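Alpha-l-arabinofuranosidase domain protein (Thermotoga maritima, PDB 4ATW) hydrolyses alpha-L-arabinofuranosides, probably releasing terminal arabinofuranosyl residues from arabinose-containing polysaccharides and oligosaccharides. Local coordinates at residues V247-L252 and G302-G307; V308-Q313 and F391-A396. One frame throughout, in Å; residues are numbered along the deposited sequence.

In the fold
Both contacts use helix 299-313, which follows the seventh strand of an eight-stranded parallel barrel. From the N terminus, interaction 1 comes first: residues 247-252, after barrel strand 231-238, meet residues 302-307 and close a loop of 49 residues that includes strand 276-284, joining two neighbouring beta-alpha units. Interaction 2 opens next on the same helix; its 77-residue loop, which holds the last barrel strand 321-322, helix 345-355 and strand 360-376 of the beta domain, closes at residues 391-396 and joins the helix to strand 383-398. The loops run in series, neither crossing nor nesting. Their centres lie 9 Å apart, and a probable hydrogen bond, Tyr251 OH to Asp393 OD2, 2.9 Å, links them.

Interaction 1: residues V247-L252 and G302-G307; sequences VSTVYL and GIFACG
Residues 247-250 form a type I turn leading into helix 250-265, and this turn sits against the helical segment 302-307. The backbones come nearest where the CA atoms of Val247 and Phe304 are 4.6 Å apart; one turn further along the helix, the CA atoms of Val250 and Gly307 are separated by 6.3 Å. Phe304 has the largest share of the contact. Its CG is anti to the backbone N (chi1 163°), which brings the ring beside the turn so that its edge, rather than a face, meets Val250 N, 3.8 Å from Phe304 CE1. Thr249 crosses the phenyl group at about a right angle and approaches obliquely, OG1 lying 3.4 Å from Phe304 CE1; the polar needs of that hydroxyl are met by Thr246 O and Thr238 OG1. Val250 CB lies 4.1 Å from the same ring carbon, while its CG2 branch, anti to the backbone N, extends to Gly307 C at 3.6 Å, where the helix presents bare backbone. At the other end, Val247 and Ile303 run side by side, and CG1 of the valine meets CG2 of the isoleucine at 3.6 Å. The phenyl group also touches Phe236 and Thr238 of strand 231-238; an alanine here would remove the ring, which would probably loosen the packing between turn, helix and sixth strand. The arrangement is that of neighbouring beta-alpha units in a (beta/alpha)8 barrel: the turn joining helices 243-247 and 250-265, after the sixth strand, packs on the helix after the seventh.

Interaction 2: residues V308-Q313 and F391-A396; sequences VLVLLQ and FLDAAA
Val310 points from helix 299-313 at Ala395 of strand 383-398, where the (beta/alpha)8 barrel meets the C-terminal beta domain. The short helix and strand segments approach to 8.0 Å between axes, their chain directions 49° apart, so the helix lies obliquely over the sheet. Alternation along the strand sets the facing surface: Asp393 and Ala395 direct their CB atoms toward the helix, whereas Ala394 and Ala396 direct theirs away, the latter touching Val7 and Val362. Val310 uses one branch, CG1, held anti to the backbone N (chi1 178°). This methyl meets the side of Ala395 CB at 3.7 Å and also lies 4.0 Å from Ala394 C, covering the peptide link between the two alanines. Asp393, two residues earlier on the strand than Ala395, brings OD2 to 4.4 Å from Val310 CG1. Its OD1 makes a salt bridge with Lys314, the residue just after the helix; this lysine also hydrogen-bonds Ala394 O, so one amine is tied to two points on the strand. One turn on from Val310, Gln313 leaves the backbone with CG anti to N (chi1 -165°) and bends at chi2, bringing its amide alongside Ala395. OE1 is hydrogen-bonded to Tyr21 OH, while NE2 lies 3.8 Å from Ala395 O, a contact and not a hydrogen bond, and 4.0 Å from Ala395 CB, so that this methyl touches Val310 CG1 and Gln313 NE2 in directions roughly at right angles.

Interaction 1: residues V247-L252 and G302-G307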
loop_
_atom_site.group_PDB
_atom_site.type_symbol
_atom_site.label_atom_id
_atom_site.label_comp_id
_atom_site.label_asym_id
_atom_site.label_seq_id
_atom_site.Cartn_x
_atom_site.Cartn_y
_atom_site.Cartn_z
ATOM N N VAL A 247 14.534 10.043 0.901
ATOM C CA VAL A 247 14.714 8.670 1.372
ATOM C C VAL A 247 14.727 8.566 2.882
ATOM O O VAL A 247 14.159 7.642 3.424
ATOM C CB VAL A 247 16.015 7.991 0.847
ATOM C CG1 VAL A 247 15.968 7.876 -0.642
ATOM C CG2 VAL A 247 17.230 8.770 1.287
ATOM N N SER A 248 15.354 9.513 3.560
ATOM C CA SER A 248 15.434 9.443 5.013
ATOM C C SER A 248 14.095 9.431 5.767
ATOM O O SER A 248 14.045 9.048 6.944
ATOM C CB SER A 248 16.295 10.586 5.555
ATOM O OG SER A 248 15.603 11.826 5.540
ATOM N N THR A 249 13.012 9.826 5.102
ATOM C CA THR A 249 11.740 9.842 5.774
ATOM C C THR A 249 11.192 8.450 5.940
ATOM O O THR A 249 10.080 8.284 6.441
ATOM C CB THR A 249 10.680 10.660 5.029
ATOM O OG1 THR A 249 10.600 10.199 3.683
ATOM C CG2 THR A 249 11.003 12.139 5.068
ATOM N N VAL A 250 11.917 7.433 5.497
ATOM C CA VAL A 250 11.408 6.068 5.687
ATOM C C VAL A 250 11.655 5.767 7.161
ATOM O O VAL A 250 10.965 4.973 7.782
ATOM C CB VAL A 250 12.116 5.026 4.743
ATOM C CG1 VAL A 250 13.569 5.257 4.746
ATOM C CG2 VAL A 250 11.846 3.613 5.173
ATOM N N TYR A 251 12.618 6.463 7.741
ATOM C CA TYR A 251 12.880 6.235 9.135
ATOM C C TYR A 251 12.046 7.144 10.011
ATOM O O TYR A 251 11.956 6.941 11.213
ATOM C CB TYR A 251 14.382 6.305 9.394
ATOM C CG TYR A 251 15.038 5.106 8.714
ATOM C CD1 TYR A 251 15.039 3.836 9.324
ATOM C CD2 TYR A 251 15.518 5.197 7.398
ATOM C CE1 TYR A 251 15.491 2.695 8.637
ATOM C CE2 TYR A 251 15.964 4.060 6.702
ATOM C CZ TYR A 251 15.943 2.818 7.329
ATOM O OH TYR A 251 16.334 1.702 6.637
ATOM N N LEU A 252 11.407 8.131 9.393
ATOM C CA LEU A 252 10.496 9.009 10.115
ATOM C C LEU A 252 9.219 8.170 10.213
ATOM O O LEU A 252 8.649 8.011 11.278
ATOM C CB LEU A 252 10.225 10.289 9.322
ATOM C CG LEU A 252 9.397 11.421 9.934
ATOM C CD1 LEU A 252 9.257 12.539 8.936
ATOM C CD2 LEU A 252 8.041 10.914 10.300
ATOM N N GLY A 302 11.647 5.885 -5.790
ATOM C CA GLY A 302 11.595 4.428 -5.815
ATOM C C GLY A 302 12.398 3.786 -4.687
ATOM O O GLY A 302 12.032 2.726 -4.154
ATOM N N ILE A 303 13.512 4.421 -4.336
ATOM C CA ILE A 303 14.353 3.926 -3.253
ATOM C C ILE A 303 13.568 4.055 -1.948
ATOM O O ILE A 303 13.579 3.142 -1.128
ATOM C CB ILE A 303 15.681 4.722 -3.166
ATOM C CG1 ILE A 303 16.561 4.371 -4.373
ATOM C CG2 ILE A 303 16.373 4.473 -1.833
ATOM C CD1 ILE A 303 16.864 2.898 -4.533
ATOM N N PHE A 304 12.878 5.184 -1.768
ATOM C CA PHE A 304 12.077 5.392 -0.571
ATOM C C PHE A 304 11.070 4.264 -0.455
ATOM O O PHE A 304 10.875 3.683 0.611
ATOM C CB PHE A 304 11.334 6.722 -0.644
ATOM C CG PHE A 304 10.207 6.818 0.337
ATOM C CD1 PHE A 304 10.443 7.216 1.661
ATOM C CD2 PHE A 304 8.932 6.415 -0.027
ATOM C CE1 PHE A 304 9.426 7.200 2.604
ATOM C CE2 PHE A 304 7.916 6.394 0.907
ATOM C CZ PHE A 304 8.165 6.786 2.231
ATOM N N ALA A 305 10.429 3.975 -1.576
ATOM C CA ALA A 305 9.432 2.934 -1.645
ATOM C C ALA A 305 10.078 1.618 -1.277
ATOM O O ALA A 305 9.510 0.784 -0.560
ATOM C CB ALA A 305 8.867 2.875 -3.059
ATOM N N CYS A 306 11.289 1.446 -1.776
ATOM C CA CYS A 306 12.020 0.229 -1.527
ATOM C C CYS A 306 12.230 0.080 -0.014
ATOM O O CYS A 306 11.966 -0.976 0.582
ATOM C CB CYS A 306 13.342 0.296 -2.287
ATOM S SG CYS A 306 13.563 -1.082 -3.444
ATOM N N GLY A 307 12.679 1.167 0.595
ATOM C CA GLY A 307 12.935 1.170 2.020
ATOM C C GLY A 307 11.705 0.903 2.861
ATOM O O GLY A 307 11.744 0.142 3.853
#

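Interaction 2: residues V308-Q313 and F391-A396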
loop_
_atom_site.group_PDB
_atom_site.type_symbol
_atom_site.label_atom_id
_atom_site.label_comp_id
_atom_site.label_asym_id
_atom_site.label_seq_id
_atom_site.Cartn_x
_atom_site.Cartn_y
_atom_site.Cartn_z
ATOM N N VAL A 308 10.606 1.546 2.486
ATOM C CA VAL A 308 9.367 1.336 3.201
ATOM C C VAL A 308 9.038 -0.168 3.232
ATOM O O VAL A 308 8.762 -0.735 4.290
ATOM C CB VAL A 308 8.212 2.127 2.538
ATOM C CG1 VAL A 308 6.888 1.794 3.214
ATOM C CG2 VAL A 308 8.484 3.618 2.666
ATOM N N LEU A 309 9.092 -0.814 2.071
ATOM C CA LEU A 309 8.790 -2.249 1.999
ATOM C C LEU A 309 9.703 -3.067 2.905
ATOM O O LEU A 309 9.265 -4.033 3.535
ATOM C CB LEU A 309 8.889 -2.768 0.549
ATOM C CG LEU A 309 7.800 -2.307 -0.420
ATOM C CD1 LEU A 309 8.141 -2.795 -1.809
ATOM C CD2 LEU A 309 6.445 -2.799 0.027
ATOM N N VAL A 310 10.970 -2.685 2.970
ATOM C CA VAL A 310 11.883 -3.402 3.836
ATOM C C VAL A 310 11.456 -3.218 5.300
ATOM O O VAL A 310 11.470 -4.180 6.087
ATOM C CB VAL A 310 13.310 -2.896 3.700
ATOM C CG1 VAL A 310 14.202 -3.663 4.660
ATOM C CG2 VAL A 310 13.789 -3.033 2.266
ATOM N N LEU A 311 11.096 -1.976 5.654
ATOM C CA LEU A 311 10.646 -1.625 6.995
ATOM C C LEU A 311 9.437 -2.504 7.346
ATOM O O LEU A 311 9.440 -3.241 8.343
ATOM C CB LEU A 311 10.267 -0.150 7.005
ATOM C CG LEU A 311 9.811 0.348 8.369
ATOM C CD1 LEU A 311 10.955 0.265 9.342
ATOM C CD2 LEU A 311 9.333 1.771 8.284
ATOM N N LEU A 312 8.414 -2.442 6.495
ATOM C CA LEU A 312 7.207 -3.224 6.688
ATOM C C LEU A 312 7.570 -4.677 6.799
ATOM O O LEU A 312 7.046 -5.401 7.642
ATOM C CB LEU A 312 6.228 -3.027 5.526
ATOM C CG LEU A 312 5.665 -1.600 5.443
ATOM C CD1 LEU A 312 4.843 -1.466 4.194
ATOM C CD2 LEU A 312 4.788 -1.277 6.662
ATOM N N GLN A 313 8.495 -5.105 5.952
ATOM C CA GLN A 313 8.888 -6.498 5.953
ATOM C C GLN A 313 9.194 -6.890 7.402
ATOM O O GLN A 313 8.780 -7.967 7.888
ATOM C CB GLN A 313 10.077 -6.694 5.001
ATOM C CG GLN A 313 10.359 -8.139 4.636
ATOM C CD GLN A 313 10.870 -8.335 3.188
ATOM O OE1 GLN A 313 10.128 -8.104 2.221
ATOM N NE2 GLN A 313 12.141 -8.779 3.039
ATOM N N PHE A 391 22.518 4.330 6.586
ATOM C CA PHE A 391 22.902 4.494 5.194
ATOM C C PHE A 391 22.658 3.158 4.519
ATOM O O PHE A 391 22.530 3.075 3.289
ATOM C CB PHE A 391 24.380 4.831 5.085
ATOM C CG PHE A 391 24.672 6.295 5.133
ATOM C CD1 PHE A 391 24.453 7.079 4.005
ATOM C CD2 PHE A 391 25.151 6.899 6.309
ATOM C CE1 PHE A 391 24.701 8.442 4.033
ATOM C CE2 PHE A 391 25.403 8.274 6.352
ATOM C CZ PHE A 391 25.176 9.048 5.206
ATOM N N LEU A 392 22.604 2.113 5.345
ATOM C CA LEU A 392 22.384 0.754 4.889
ATOM C C LEU A 392 21.447 0.040 5.843
ATOM O O LEU A 392 21.611 0.119 7.062
ATOM C CB LEU A 392 23.704 0.005 4.861
ATOM C CG LEU A 392 23.628 -1.455 4.419
ATOM C CD1 LEU A 392 23.415 -1.536 2.934
ATOM C CD2 LEU A 392 24.907 -2.156 4.758
ATOM N N ASP A 393 20.454 -0.647 5.295
ATOM C CA ASP A 393 19.530 -1.403 6.137
ATOM C C ASP A 393 19.131 -2.616 5.344
ATOM O O ASP A 393 19.351 -2.647 4.138
ATOM C CB ASP A 393 18.304 -0.580 6.524
ATOM C CG ASP A 393 17.456 -1.266 7.599
ATOM O OD1 ASP A 393 18.024 -1.994 8.453
ATOM O OD2 ASP A 393 16.219 -1.066 7.608
ATOM N N ALA A 394 18.574 -3.625 5.999
ATOM C CA ALA A 394 18.201 -4.821 5.266
ATOM C C ALA A 394 17.314 -5.801 6.052
ATOM O O ALA A 394 17.173 -5.718 7.283
ATOM C CB ALA A 394 19.433 -5.514 4.805
ATOM N N ALA A 395 16.723 -6.742 5.316
ATOM C CA ALA A 395 15.817 -7.705 5.905
ATOM C C ALA A 395 15.895 -9.027 5.188
ATOM O O ALA A 395 15.779 -9.099 3.973
ATOM C CB ALA A 395 14.402 -7.168 5.861
ATOM N N ALA A 396 16.072 -10.074 5.975
ATOM C CA ALA A 396 16.216 -11.407 5.454
ATOM C C ALA A 396 14.962 -12.238 5.635
ATOM O O ALA A 396 14.500 -12.449 6.763
ATOM C CB ALA A 396 17.382 -12.075 6.147
#